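Long-range contacts in protein ppBat (Bacteroides thetaiotaomicron VPI-5482, PDB 3CNE), which binds flavins such as lumichrome, riboflavin, FMN and FAD as a homodimer and may store them, apparently lacking proteolytic or chaperone activity: residues A[68-73]-A[95-100]; A[63-68]-A[103-108]; A[125-130]-A[142-147]. All coordinates share one frame; numbering follows the deposited sequence.

Contact 1. Residues A[68-73]-A[95-100]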
loop_
_atom_site.group_PDB
_atom_site.type_symbol
_atom_site.label_atom_id
_atom_site.label_comp_id
_atom_site.label_asym_id
_atom_site.label_seq_id
_atom_site.Cartn_x
_atom_site.Cartn_y
_atom_site.Cartn_z
ATOM N N ASP A 68 22.803 1.493 1.067
ATOM C CA ASP A 68 23.204 1.560 -0.342
ATOM C C ASP A 68 22.243 2.425 -1.169
ATOM O O ASP A 68 22.546 2.830 -2.284
ATOM C CB ASP A 68 23.241 0.146 -0.899
ATOM C CG ASP A 68 24.254 -0.722 -0.180
ATOM O OD1 ASP A 68 25.453 -0.573 -0.463
ATOM O OD2 ASP A 68 23.870 -1.514 0.694
ATOM N N ALA A 69 21.055 2.656 -0.604
ATOM C CA ALA A 69 19.936 3.232 -1.339
ATOM C C ALA A 69 19.046 3.985 -0.373
ATOM O O ALA A 69 18.959 3.626 0.794
ATOM C CB ALA A 69 19.120 2.144 -2.053
ATOM N N LEU A 70 18.411 5.035 -0.889
ATOM C CA LEU A 70 17.369 5.761 -0.188
ATOM C C LEU A 70 16.106 5.699 -1.032
ATOM O O LEU A 70 16.151 5.935 -2.248
ATOM C CB LEU A 70 17.791 7.202 0.030
ATOM C CG LEU A 70 16.926 8.165 0.861
ATOM C CD1 LEU A 70 17.773 9.309 1.378
ATOM C CD2 LEU A 70 15.820 8.760 -0.013
ATOM N N VAL A 71 14.987 5.364 -0.384
ATOM C CA VAL A 71 13.656 5.521 -0.978
ATOM C C VAL A 71 12.943 6.698 -0.303
ATOM O O VAL A 71 12.886 6.773 0.923
ATOM C CB VAL A 71 12.766 4.251 -0.825
ATOM C CG1 VAL A 71 11.360 4.535 -1.218
ATOM C CG2 VAL A 71 13.318 3.088 -1.686
ATOM N N PHE A 72 12.441 7.635 -1.102
ATOM C CA PHE A 72 11.599 8.696 -0.553
ATOM C C PHE A 72 10.150 8.379 -0.891
ATOM O O PHE A 72 9.732 8.443 -2.058
ATOM C CB PHE A 72 11.942 10.091 -1.082
ATOM C CG PHE A 72 11.087 11.166 -0.450
ATOM C CD1 PHE A 72 11.404 11.667 0.816
ATOM C CD2 PHE A 72 9.927 11.610 -1.072
ATOM C CE1 PHE A 72 10.574 12.645 1.457
ATOM C CE2 PHE A 72 9.122 12.590 -0.470
ATOM C CZ PHE A 72 9.449 13.096 0.801
ATOM N N SER A 73 9.394 8.039 0.140
ATOM C CA SER A 73 8.015 7.617 -0.049
ATOM C C SER A 73 7.098 8.798 0.304
ATOM O O SER A 73 6.965 9.195 1.464
ATOM C CB SER A 73 7.728 6.371 0.798
ATOM O OG SER A 73 6.659 5.614 0.251
ATOM N N GLU A 95 19.212 17.246 4.989
ATOM C CA GLU A 95 20.546 16.797 5.333
ATOM C C GLU A 95 20.791 15.368 4.835
ATOM O O GLU A 95 21.785 15.081 4.155
ATOM C CB GLU A 95 20.742 16.840 6.853
ATOM C CG GLU A 95 22.212 16.760 7.236
ATOM C CD GLU A 95 22.461 16.579 8.726
ATOM O OE1 GLU A 95 21.871 17.347 9.540
ATOM O OE2 GLU A 95 23.284 15.671 9.063
ATOM N N VAL A 96 19.870 14.484 5.179
ATOM C CA VAL A 96 19.995 13.065 4.844
ATOM C C VAL A 96 19.958 12.825 3.344
ATOM O O VAL A 96 20.691 11.989 2.831
ATOM C CB VAL A 96 18.924 12.217 5.574
ATOM C CG1 VAL A 96 18.780 10.855 4.919
ATOM C CG2 VAL A 96 19.282 12.078 7.086
ATOM N N ILE A 97 19.116 13.563 2.635
ATOM C CA ILE A 97 19.012 13.376 1.176
ATOM C C ILE A 97 20.290 13.874 0.496
ATOM O O ILE A 97 20.811 13.230 -0.431
ATOM C CB ILE A 97 17.805 14.082 0.600
ATOM C CG1 ILE A 97 16.515 13.331 0.986
ATOM C CG2 ILE A 97 17.917 14.228 -0.903
ATOM C CD1 ILE A 97 15.281 14.158 0.681
ATOM N N LYS A 98 20.777 15.025 0.956
ATOM C CA LYS A 98 22.038 15.577 0.429
ATOM C C LYS A 98 23.176 14.590 0.628
ATOM O O LYS A 98 23.917 14.315 -0.304
ATOM C CB LYS A 98 22.369 16.932 1.061
ATOM C CG LYS A 98 23.424 17.742 0.270
ATOM C CD LYS A 98 23.812 19.017 1.038
ATOM C CE LYS A 98 24.987 19.781 0.359
ATOM N NZ LYS A 98 24.537 21.022 -0.336
ATOM N N THR A 99 23.309 14.060 1.838
ATOM C CA THR A 99 24.387 13.147 2.163
ATOM C C THR A 99 24.345 11.865 1.323
ATOM O O THR A 99 25.346 11.489 0.738
ATOM C CB THR A 99 24.380 12.815 3.640
ATOM O OG1 THR A 99 24.530 14.028 4.380
ATOM C CG2 THR A 99 25.500 11.856 3.993
ATOM N N PHE A 100 23.183 11.214 1.246
ATOM C CA PHE A 100 23.030 10.057 0.366
ATOM C C PHE A 100 23.449 10.350 -1.085
ATOM O O PHE A 100 24.142 9.553 -1.697
ATOM C CB PHE A 100 21.581 9.553 0.405
ATOM C CG PHE A 100 21.325 8.498 1.457
ATOM C CD1 PHE A 100 21.154 8.848 2.790
ATOM C CD2 PHE A 100 21.259 7.145 1.103
ATOM C CE1 PHE A 100 20.896 7.860 3.764
ATOM C CE2 PHE A 100 20.985 6.162 2.059
ATOM C CZ PHE A 100 20.824 6.510 3.384
#
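Leu70 lies over one face of the Phe100 ring, covering it with two parts of its side chain. CD1 of Leu70 rests 3.9 Å from the centroid of the Phe100 ring and 23° off the ring normal, a CH-pi contact shifted toward CG and CD1 of Phe100. CB of Leu70 covers the neighbouring rim, 3.6 Å from CD2 of Phe100. This reach follows from the torsions of the leucine: CG stands anti to the backbone N (chi1 -174°), which sends the branch toward the helix, and a near-trans second torsion extends CD1 over the ring. Leu70 and Phe100 cross obliquely. Leu70 CD1 also touches the preceding turn of the helix, meeting CG1 of Val96 at 4.0 Å and CG1 of Ile97 at 4.2 Å. One methyl thus sits among three helical side chains. At the far end of the ring, CE2 of Phe100 comes within 3.5 Å of Ala69 O, so the aromatic also packs against the strand backbone. All the touching residues are buried, and dispersion and water exclusion carry the contact. Phe117 of helix 113-119 adjoins both Leu70 and Ile97, and Met107 of the next strand packs on Phe100, extending the apolar layer between the sheet and helices 88-102 and 113-119. Strand and helix axes run at 141° and approach to 9.6 Å, the helix running back roughly antiparallel to the strand, against one face of the sheet. This is the first half of the beta-alpha-beta crossover from strand 69-73 through helix 88-102 to strand 106-110, part of the alpha/beta core of the DJ-1/PfpI fold.

Contact 2. Residues A[63-68]-A[103-108]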
loop_
_atom_site.group_PDB
_atom_site.type_symbol
_atom_site.label_atom_id
_atom_site.label_comp_id
_atom_site.label_asym_id
_atom_site.label_seq_id
_atom_site.Cartn_x
_atom_site.Cartn_y
_atom_site.Cartn_z
ATOM N N HIS A 63 24.581 7.989 9.820
ATOM C CA HIS A 63 24.621 6.568 9.443
ATOM C C HIS A 63 24.272 6.314 7.971
ATOM O O HIS A 63 23.956 5.184 7.594
ATOM C CB HIS A 63 23.694 5.732 10.339
ATOM C CG HIS A 63 24.013 5.807 11.802
ATOM N ND1 HIS A 63 23.480 6.774 12.631
ATOM C CD2 HIS A 63 24.777 5.015 12.591
ATOM C CE1 HIS A 63 23.913 6.583 13.866
ATOM N NE2 HIS A 63 24.705 5.525 13.868
ATOM N N GLU A 64 24.327 7.355 7.144
ATOM C CA GLU A 64 23.936 7.223 5.742
ATOM C C GLU A 64 24.816 6.224 4.965
ATOM O O GLU A 64 24.356 5.584 4.014
ATOM C CB GLU A 64 23.929 8.586 5.040
ATOM C CG GLU A 64 23.025 9.655 5.673
ATOM C CD GLU A 64 23.716 10.497 6.744
ATOM O OE1 GLU A 64 24.735 10.043 7.305
ATOM O OE2 GLU A 64 23.232 11.620 7.032
ATOM N N ASP A 65 26.083 6.105 5.366
ATOM C CA ASP A 65 27.027 5.222 4.668
ATOM C C ASP A 65 26.791 3.752 5.058
ATOM O O ASP A 65 27.466 2.853 4.579
ATOM C CB ASP A 65 28.474 5.666 4.936
ATOM C CG ASP A 65 29.323 5.713 3.674
ATOM O OD1 ASP A 65 28.981 5.057 2.645
ATOM O OD2 ASP A 65 30.371 6.400 3.712
ATOM N N GLU A 66 25.795 3.519 5.906
ATOM C CA GLU A 66 25.391 2.181 6.316
ATOM C C GLU A 66 24.392 1.595 5.321
ATOM O O GLU A 66 24.006 0.432 5.421
ATOM C CB GLU A 66 24.690 2.288 7.656
ATOM C CG GLU A 66 25.255 1.429 8.751
ATOM C CD GLU A 66 25.022 2.068 10.100
ATOM O OE1 GLU A 66 25.842 2.951 10.479
ATOM O OE2 GLU A 66 24.022 1.701 10.772
ATOM N N PHE A 67 23.957 2.416 4.374
ATOM C CA PHE A 67 22.920 2.018 3.435
ATOM C C PHE A 67 23.429 2.191 2.011
ATOM O O PHE A 67 24.398 2.912 1.783
ATOM C CB PHE A 67 21.656 2.828 3.686
ATOM C CG PHE A 67 20.983 2.507 4.997
ATOM C CD1 PHE A 67 20.005 1.526 5.070
ATOM C CD2 PHE A 67 21.332 3.192 6.162
ATOM C CE1 PHE A 67 19.373 1.231 6.290
ATOM C CE2 PHE A 67 20.705 2.901 7.380
ATOM C CZ PHE A 67 19.724 1.923 7.442
ATOM N N ASP A 68 22.803 1.493 1.067
ATOM C CA ASP A 68 23.204 1.560 -0.342
ATOM C C ASP A 68 22.243 2.425 -1.169
ATOM O O ASP A 68 22.546 2.830 -2.284
ATOM C CB ASP A 68 23.241 0.146 -0.899
ATOM C CG ASP A 68 24.254 -0.722 -0.180
ATOM O OD1 ASP A 68 25.453 -0.573 -0.463
ATOM O OD2 ASP A 68 23.870 -1.514 0.694
ATOM N N LYS A 103 27.102 10.917 -1.531
ATOM C CA LYS A 103 27.868 9.683 -1.386
ATOM C C LYS A 103 27.594 8.677 -2.490
ATOM O O LYS A 103 28.011 7.522 -2.399
ATOM C CB LYS A 103 27.688 9.058 0.003
ATOM C CG LYS A 103 28.258 9.883 1.139
ATOM C CD LYS A 103 28.069 9.171 2.494
ATOM C CE LYS A 103 28.516 10.058 3.661
ATOM N NZ LYS A 103 29.344 9.362 4.703
ATOM N N GLY A 104 26.879 9.112 -3.523
ATOM C CA GLY A 104 26.649 8.282 -4.709
ATOM C C GLY A 104 25.699 7.113 -4.504
ATOM O O GLY A 104 25.757 6.120 -5.242
ATOM N N LYS A 105 24.796 7.232 -3.528
ATOM C CA LYS A 105 23.843 6.154 -3.243
ATOM C C LYS A 105 22.704 6.164 -4.242
ATOM O O LYS A 105 22.448 7.174 -4.883
ATOM C CB LYS A 105 23.327 6.239 -1.812
ATOM C CG LYS A 105 24.422 6.449 -0.759
ATOM C CD LYS A 105 25.172 5.157 -0.502
ATOM C CE LYS A 105 26.147 5.277 0.647
ATOM N NZ LYS A 105 26.723 3.919 0.867
HETATM N N MSE A 106 22.032 5.028 -4.398
HETATM C CA MSE A 106 20.885 4.956 -5.273
HETATM C C MSE A 106 19.693 5.729 -4.658
HETATM O O MSE A 106 19.330 5.496 -3.504
HETATM C CB MSE A 106 20.544 3.492 -5.501
HETATM C CG MSE A 106 19.332 3.237 -6.341
HETATM SE SE MSE A 106 19.129 1.287 -6.563
HETATM C CE MSE A 106 20.416 0.669 -5.212
HETATM N N MSE A 107 19.135 6.667 -5.435
HETATM C CA MSE A 107 18.065 7.568 -4.982
HETATM C C MSE A 107 16.778 7.190 -5.696
HETATM O O MSE A 107 16.693 7.257 -6.924
HETATM C CB MSE A 107 18.389 9.037 -5.264
HETATM C CG MSE A 107 19.762 9.499 -4.876
HETATM SE SE MSE A 107 20.135 9.203 -3.004
HETATM C CE MSE A 107 18.983 10.581 -2.210
ATOM N N ILE A 108 15.789 6.794 -4.907
ATOM C CA ILE A 108 14.540 6.228 -5.401
ATOM C C ILE A 108 13.356 7.012 -4.796
ATOM O O ILE A 108 13.314 7.278 -3.593
ATOM C CB ILE A 108 14.377 4.733 -5.008
ATOM C CG1 ILE A 108 15.490 3.862 -5.615
ATOM C CG2 ILE A 108 12.976 4.208 -5.432
ATOM C CD1 ILE A 108 15.900 2.689 -4.729
#
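The tight part of this contact is gathered around the backbone of Phe67 and Asp68. Met106 N donates to Asp68 O at 3.1 Å, in the carbonyl plane and on a lone pair, with an N-H...O angle of 159°. Beside this bond the Lys105 side chain runs along the opposing backbone, its CB 3.5 Å from Asp68 O. A bend at chi2 (-76°) directs the otherwise extended chain toward Phe67, and NZ of Lys105 reaches Phe67 O at 2.7 Å, nearly along the C=O axis. Lys105 NZ also donates to Asp65 OD1 at 3.1 Å, as part of a salt bridge through that oxygen's anti lone pair, so two acceptors grip it. The solvent side is looser. Lys103 brings NZ to 3.3 Å from Asp65 OD2 and meets it from above the carboxylate plane; both residues are exposed. Asp65 thus lies between two lysines, each crossing it at about a right angle. An alanine in place of Lys105 would remove the donor to Phe67 O and the closer salt bridge to Asp65, and would probably loosen the hold of 3-10 segment 64-66 on the loop leading into strand 106-110. Gly104, the C-prime residue of a Schellman motif ending helix 88-102, separates the two lysines. With two ammonium groups around it, Asp65 is likely to be held ionised, and Phe67 O should further favour charged Lys105.

Contact 3. Residues A[125-130]-A[142-147]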
loop_
_atom_site.group_PDB
_atom_site.type_symbol
_atom_site.label_atom_id
_atom_site.label_comp_id
_atom_site.label_asym_id
_atom_site.label_seq_id
_atom_site.Cartn_x
_atom_site.Cartn_y
_atom_site.Cartn_z
ATOM N N GLY A 125 21.431 18.193 -13.582
ATOM C CA GLY A 125 21.566 17.593 -14.919
ATOM C C GLY A 125 20.968 16.211 -15.152
ATOM O O GLY A 125 21.191 15.609 -16.207
ATOM N N LYS A 126 20.197 15.701 -14.191
ATOM C CA LYS A 126 19.603 14.370 -14.337
ATOM C C LYS A 126 18.142 14.488 -14.671
ATOM O O LYS A 126 17.448 15.382 -14.165
ATOM C CB LYS A 126 19.743 13.539 -13.053
ATOM C CG LYS A 126 21.171 13.358 -12.547
ATOM C CD LYS A 126 21.973 12.412 -13.444
ATOM C CE LYS A 126 23.451 12.608 -13.207
ATOM N NZ LYS A 126 24.264 11.824 -14.152
ATOM N N LYS A 127 17.675 13.574 -15.518
ATOM C CA LYS A 127 16.262 13.471 -15.824
ATOM C C LYS A 127 15.523 12.856 -14.651
ATOM O O LYS A 127 15.981 11.866 -14.066
ATOM C CB LYS A 127 16.037 12.655 -17.090
ATOM C CG LYS A 127 16.257 13.481 -18.366
ATOM C CD LYS A 127 16.308 12.585 -19.600
ATOM C CE LYS A 127 17.578 11.738 -19.606
ATOM N NZ LYS A 127 17.496 10.589 -20.583
ATOM N N VAL A 128 14.401 13.461 -14.299
ATOM C CA VAL A 128 13.548 12.948 -13.229
ATOM C C VAL A 128 12.104 12.955 -13.656
ATOM O O VAL A 128 11.674 13.820 -14.430
ATOM C CB VAL A 128 13.652 13.762 -11.905
ATOM C CG1 VAL A 128 15.021 13.605 -11.257
ATOM C CG2 VAL A 128 13.278 15.256 -12.113
ATOM N N ALA A 129 11.359 11.985 -13.140
ATOM C CA ALA A 129 9.919 11.970 -13.262
ATOM C C ALA A 129 9.371 12.488 -11.937
ATOM O O ALA A 129 9.918 12.215 -10.857
ATOM C CB ALA A 129 9.415 10.586 -13.542
ATOM N N VAL A 130 8.295 13.251 -12.048
ATOM C CA VAL A 130 7.760 14.025 -10.946
ATOM C C VAL A 130 6.281 14.217 -11.209
ATOM O O VAL A 130 5.840 14.200 -12.374
ATOM C CB VAL A 130 8.514 15.372 -10.799
ATOM C CG1 VAL A 130 8.321 16.260 -12.015
ATOM C CG2 VAL A 130 8.109 16.113 -9.538
ATOM N N ILE A 142 16.256 17.690 -14.631
ATOM C CA ILE A 142 15.547 17.858 -15.886
ATOM C C ILE A 142 14.214 17.102 -15.822
ATOM O O ILE A 142 14.175 15.902 -16.058
ATOM C CB ILE A 142 16.427 17.310 -17.055
ATOM C CG1 ILE A 142 17.745 18.100 -17.126
ATOM C CG2 ILE A 142 15.657 17.310 -18.393
ATOM C CD1 ILE A 142 18.864 17.416 -17.908
ATOM N N ALA A 143 13.121 17.794 -15.508
ATOM C CA ALA A 143 11.829 17.110 -15.371
ATOM C C ALA A 143 11.265 16.689 -16.716
ATOM O O ALA A 143 11.245 17.468 -17.672
ATOM C CB ALA A 143 10.824 17.980 -14.634
ATOM N N THR A 144 10.794 15.453 -16.785
ATOM C CA THR A 144 10.127 14.969 -17.988
ATOM C C THR A 144 8.651 14.693 -17.706
ATOM O O THR A 144 8.197 14.780 -16.558
ATOM C CB THR A 144 10.833 13.727 -18.586
ATOM O OG1 THR A 144 10.585 12.585 -17.774
ATOM C CG2 THR A 144 12.360 13.938 -18.714
ATOM N N ASP A 145 7.903 14.386 -18.763
ATOM C CA ASP A 145 6.504 13.967 -18.650
ATOM C C ASP A 145 6.387 12.445 -18.604
ATOM O O ASP A 145 5.284 11.906 -18.607
ATOM C CB ASP A 145 5.674 14.484 -19.840
ATOM C CG ASP A 145 5.574 16.003 -19.894
ATOM O OD1 ASP A 145 5.620 16.679 -18.839
ATOM O OD2 ASP A 145 5.429 16.515 -21.030
ATOM N N GLU A 146 7.523 11.754 -18.566
ATOM C CA GLU A 146 7.531 10.281 -18.540
ATOM C C GLU A 146 6.976 9.714 -17.237
ATOM O O GLU A 146 6.965 10.405 -16.209
ATOM C CB GLU A 146 8.935 9.725 -18.817
ATOM C CG GLU A 146 9.436 10.007 -20.227
ATOM C CD GLU A 146 8.409 9.644 -21.286
ATOM O OE1 GLU A 146 8.120 8.434 -21.437
ATOM O OE2 GLU A 146 7.886 10.570 -21.951
ATOM N N LYS A 147 6.536 8.449 -17.314
ATOM C CA LYS A 147 5.925 7.728 -16.202
ATOM C C LYS A 147 6.955 7.438 -15.119
ATOM O O LYS A 147 6.630 7.419 -13.928
ATOM C CB LYS A 147 5.306 6.407 -16.676
ATOM C CG LYS A 147 3.971 6.523 -17.403
ATOM C CD LYS A 147 3.439 5.144 -17.763
ATOM C CE LYS A 147 2.257 5.195 -18.705
ATOM N NZ LYS A 147 0.987 5.377 -17.963
HETATM O O HOH W 1 5.958 15.676 -14.770
#
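Strands 127-129 and 142-144 run parallel as a short two-stranded ladder, twisted by 43°, their axes 4.5 Å apart at closest approach. Three backbone hydrogen bonds join the segments. The shortest runs from Ile142 N to Lys126 O at 2.6 Å, and Val128 N then donates to Ile142 O. Thr144 N donates to Val128 O at 3.0 Å, nearly along the C=O axis, whereas in the first two the donor stands above the carbonyl plane. Beyond the ladder a water lies within hydrogen-bonding distance of Val130 O and Thr144 O. Lys127, Ile142 and Thr144 share one face of the pair, where CG of Lys127 packs against CG2 of Ile142 and CG2 of Thr144. Ile142 CD1 extends back to Gly125 O, at 3.4 Å. The other face carries Val128 and Ala143; CB of Ala143 meets CG1 of Val130 at 4.0 Å, while Ala114 of helix 113-119 lies against both valines. Thr144 OG1, set between backbone N and carbonyl carbon (chi1 73°), accepts from Glu146 N at 3.3 Å in an ST turn; its stronger partner is Glu149 OE2. That turn leads toward Lys147, whose side chain is about 7 Å from the bound FMN. This is a small parallel ladder separate from the main sheet, closing at the fringe of the flavin site shared between the two subunits.

How the contacts relate
After the N-terminal strands the chain reaches 63-68, and Asp68 belongs both to that segment and to 68-73. Helix 88-102 then returns to close contact 1, and the following turn into strand 106-110 closes contact 2, so contact 1 is nested inside the loop of contact 2. They touch directly: strands 69-73 and 106-110 are neighbours in the main sheet, and Glu64 packs on Thr99 and Phe100. Together they tie the helix and the loop before strand 69-73 to that sheet. Contact 3 opens later, in series, and closes a short loop of its own; its centre lies about 18 Å from that of contact 1, toward the flavin site.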